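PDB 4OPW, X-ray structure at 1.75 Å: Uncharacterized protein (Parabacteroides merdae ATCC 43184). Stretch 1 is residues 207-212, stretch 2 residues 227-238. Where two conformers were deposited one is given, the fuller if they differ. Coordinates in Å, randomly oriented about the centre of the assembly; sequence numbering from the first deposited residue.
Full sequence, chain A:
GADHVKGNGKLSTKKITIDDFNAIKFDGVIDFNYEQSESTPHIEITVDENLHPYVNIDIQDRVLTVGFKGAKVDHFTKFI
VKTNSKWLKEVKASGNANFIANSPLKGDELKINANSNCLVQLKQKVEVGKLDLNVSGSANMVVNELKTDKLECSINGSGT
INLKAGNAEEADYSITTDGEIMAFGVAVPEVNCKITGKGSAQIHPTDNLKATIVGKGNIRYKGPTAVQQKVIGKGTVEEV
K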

# COMPACT_ATOMS: atom_id res chain seq x y z
N ASP A 207 -1.63 -23.31 -11.61
CA ASP A 207 -2.10 -23.96 -12.83
C ASP A 207 -1.28 -23.49 -14.03
O ASP A 207 -0.70 -24.33 -14.74
CB ASP A 207 -3.60 -23.72 -13.07
CG ASP A 207 -4.12 -24.41 -14.32
OD1 ASP A 207 -3.99 -25.65 -14.41
OD2 ASP A 207 -4.58 -23.70 -15.24
N ASN A 208 -1.23 -22.15 -14.27
CA ASN A 208 -0.47 -21.63 -15.40
C ASN A 208 0.24 -20.35 -15.05
O ASN A 208 -0.29 -19.50 -14.32
CB ASN A 208 -1.36 -21.39 -16.61
CG ASN A 208 -0.59 -21.35 -17.90
OD1 ASN A 208 -0.14 -22.38 -18.42
ND2 ASN A 208 -0.42 -20.17 -18.44
N LEU A 209 1.44 -20.21 -15.62
CA LEU A 209 2.27 -19.03 -15.46
C LEU A 209 2.77 -18.55 -16.81
O LEU A 209 3.37 -19.32 -17.55
CB LEU A 209 3.48 -19.33 -14.54
CG LEU A 209 4.62 -18.27 -14.54
CD1 LEU A 209 4.15 -16.93 -13.95
CD2 LEU A 209 5.89 -18.79 -13.85
N LYS A 210 2.53 -17.26 -17.10
CA LYS A 210 3.05 -16.60 -18.29
C LYS A 210 4.13 -15.64 -17.78
O LYS A 210 3.82 -14.71 -17.03
CB LYS A 210 1.94 -15.89 -19.07
CG LYS A 210 0.97 -16.87 -19.73
CD LYS A 210 -0.06 -16.12 -20.50
CE LYS A 210 -1.14 -16.99 -21.05
NZ LYS A 210 -1.92 -16.21 -22.02
N ALA A 211 5.40 -15.92 -18.12
CA ALA A 211 6.52 -15.12 -17.63
C ALA A 211 7.26 -14.40 -18.74
O ALA A 211 7.59 -15.00 -19.78
CB ALA A 211 7.49 -16.01 -16.86
N THR A 212 7.54 -13.10 -18.52
CA THR A 212 8.28 -12.27 -19.47
C THR A 212 9.37 -11.50 -18.73
O THR A 212 9.07 -10.79 -17.78
CB THR A 212 7.36 -11.31 -20.24
OG1 THR A 212 6.18 -12.00 -20.69
CG2 THR A 212 8.07 -10.65 -21.43
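Stretch 2, residues 227-238: VQQKVIGKGTVE

Both stretches contribute extended β-strands to the same sheet. Residues 227-232 run alongside the strand that ends stretch 1, in the same direction, with an angle of 2° between the strand axes and a closest approach of 4.8 Å. The register pairs Leu209 with Val227, Lys210 with Gln228, Ala211 with Gln229 and Thr212 with Lys230, their CA atoms 4.6 to 5.0 Å apart. As expected of parallel strands, the hydrogen bonds of one residue reach across to different neighbours. Gln228 N donates to Leu209 O at 3.0 Å, and Gln228 O accepts from Ala211 N at 2.9 Å. Ala211 O in turn receives Lys230 N at 3.0 Å, less linearly than the other two, with an angle of 148° at the hydrogen. CA-H...O contacts fill in between, the shortest from Gln229 CA to Ala211 O at 3.1 Å. Beyond Ile232 the chain leaves the strand through Gly233, whose phi of 129° and psi of -174° would jam a CB against the preceding carbonyl, and re-enters a strand at Val237.

Side chains alternate between the two faces. On the face of Leu209 and Ala211 the contact is apolar: Leu209 CD2 lies 4.1 Å from Val227 CG1, while Val237, brought back by the turn, points toward stretch 1 and places CG2 3.8 Å from Ala211 CB and CG1 4.4 Å from Leu209 CD2. Gln229 shares this face, but its end leads away. On the other face, Gln228 bends back with chi1 m and chi2 p, so that its amide meets that of Asn208 in a reciprocal pair: Gln228 NE2 donates to Asn208 OD1 at 2.9 Å, and Asn208 ND2 to Gln228 OE1 at 2.8 Å. The ends of Lys210 and Lys230 lead away from the opposing strand.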

# COMPACT_ATOMS: atom_id res chain seq x y z
N VAL A 227 4.36 -23.60 -17.51
CA VAL A 227 5.05 -22.31 -17.68
C VAL A 227 5.29 -22.02 -19.16
O VAL A 227 5.82 -22.87 -19.88
CB VAL A 227 6.40 -22.28 -16.88
CG1 VAL A 227 7.12 -20.95 -17.05
CG2 VAL A 227 6.20 -22.57 -15.39
N GLN A 228 4.91 -20.81 -19.61
CA GLN A 228 5.23 -20.27 -20.93
C GLN A 228 6.08 -19.03 -20.66
O GLN A 228 5.64 -18.14 -19.92
CB GLN A 228 3.99 -19.95 -21.78
CG GLN A 228 3.08 -21.15 -22.06
CD GLN A 228 2.04 -21.30 -20.98
OE1 GLN A 228 1.36 -20.35 -20.59
NE2 GLN A 228 1.92 -22.51 -20.44
N GLN A 229 7.31 -18.99 -21.17
CA GLN A 229 8.19 -17.87 -20.87
C GLN A 229 8.86 -17.31 -22.10
O GLN A 229 9.03 -18.00 -23.11
CB GLN A 229 9.28 -18.28 -19.85
CG GLN A 229 10.22 -19.40 -20.33
CD GLN A 229 11.21 -19.79 -19.27
OE1 GLN A 229 12.34 -19.32 -19.25
NE2 GLN A 229 10.80 -20.66 -18.37
N LYS A 230 9.29 -16.04 -21.99
CA LYS A 230 10.09 -15.35 -22.98
C LYS A 230 11.06 -14.47 -22.23
O LYS A 230 10.64 -13.53 -21.54
CB LYS A 230 9.23 -14.56 -23.99
CG LYS A 230 10.03 -14.00 -25.18
CD LYS A 230 10.83 -15.07 -25.96
CE LYS A 230 11.81 -14.45 -26.92
NZ LYS A 230 12.98 -15.34 -27.17
N VAL A 231 12.34 -14.85 -22.26
CA VAL A 231 13.40 -14.16 -21.55
C VAL A 231 14.45 -13.64 -22.52
O VAL A 231 14.98 -14.41 -23.33
CB VAL A 231 14.07 -15.08 -20.48
CG1 VAL A 231 15.30 -14.43 -19.86
CG2 VAL A 231 13.08 -15.50 -19.40
N ILE A 232 14.74 -12.33 -22.40
CA ILE A 232 15.80 -11.62 -23.11
C ILE A 232 16.63 -10.97 -22.01
O ILE A 232 16.13 -10.11 -21.27
CB ILE A 232 15.30 -10.61 -24.21
CG1 ILE A 232 14.39 -11.28 -25.28
CG2 ILE A 232 16.46 -9.80 -24.84
CD1 ILE A 232 14.96 -12.63 -25.97
N GLY A 233 17.86 -11.44 -21.85
CA GLY A 233 18.73 -10.93 -20.80
C GLY A 233 19.32 -12.05 -19.97
O GLY A 233 19.12 -13.23 -20.28
N LYS A 234 20.04 -11.68 -18.91
CA LYS A 234 20.70 -12.64 -18.01
C LYS A 234 19.75 -13.21 -16.94
O LYS A 234 20.06 -14.23 -16.32
CB LYS A 234 21.93 -11.99 -17.34
CG LYS A 234 23.07 -11.70 -18.32
CD LYS A 234 24.04 -10.66 -17.76
CE LYS A 234 25.17 -10.37 -18.72
NZ LYS A 234 25.92 -9.14 -18.35
N GLY A 235 18.59 -12.57 -16.76
CA GLY A 235 17.60 -13.02 -15.79
C GLY A 235 17.00 -14.37 -16.16
O GLY A 235 17.11 -14.79 -17.30
N THR A 236 16.43 -15.10 -15.19
CA THR A 236 15.85 -16.42 -15.48
C THR A 236 14.53 -16.62 -14.75
O THR A 236 14.22 -15.92 -13.78
CB THR A 236 16.81 -17.57 -15.07
OG1 THR A 236 17.01 -17.53 -13.66
CG2 THR A 236 18.15 -17.55 -15.81
N VAL A 237 13.80 -17.63 -15.22
CA VAL A 237 12.54 -18.12 -14.68
C VAL A 237 12.85 -19.53 -14.17
O VAL A 237 13.25 -20.38 -14.97
CB VAL A 237 11.40 -18.11 -15.73
CG1 VAL A 237 10.08 -18.58 -15.12
CG2 VAL A 237 11.23 -16.74 -16.36
N GLU A 238 12.75 -19.76 -12.85
CA GLU A 238 13.11 -21.07 -12.28
C GLU A 238 12.19 -21.47 -11.15
O GLU A 238 11.74 -20.62 -10.38
CB GLU A 238 14.57 -21.05 -11.75
CG GLU A 238 15.65 -20.95 -12.81
CD GLU A 238 17.06 -20.81 -12.27
OE1 GLU A 238 17.37 -21.43 -11.23
OE2 GLU A 238 17.87 -20.09 -12.91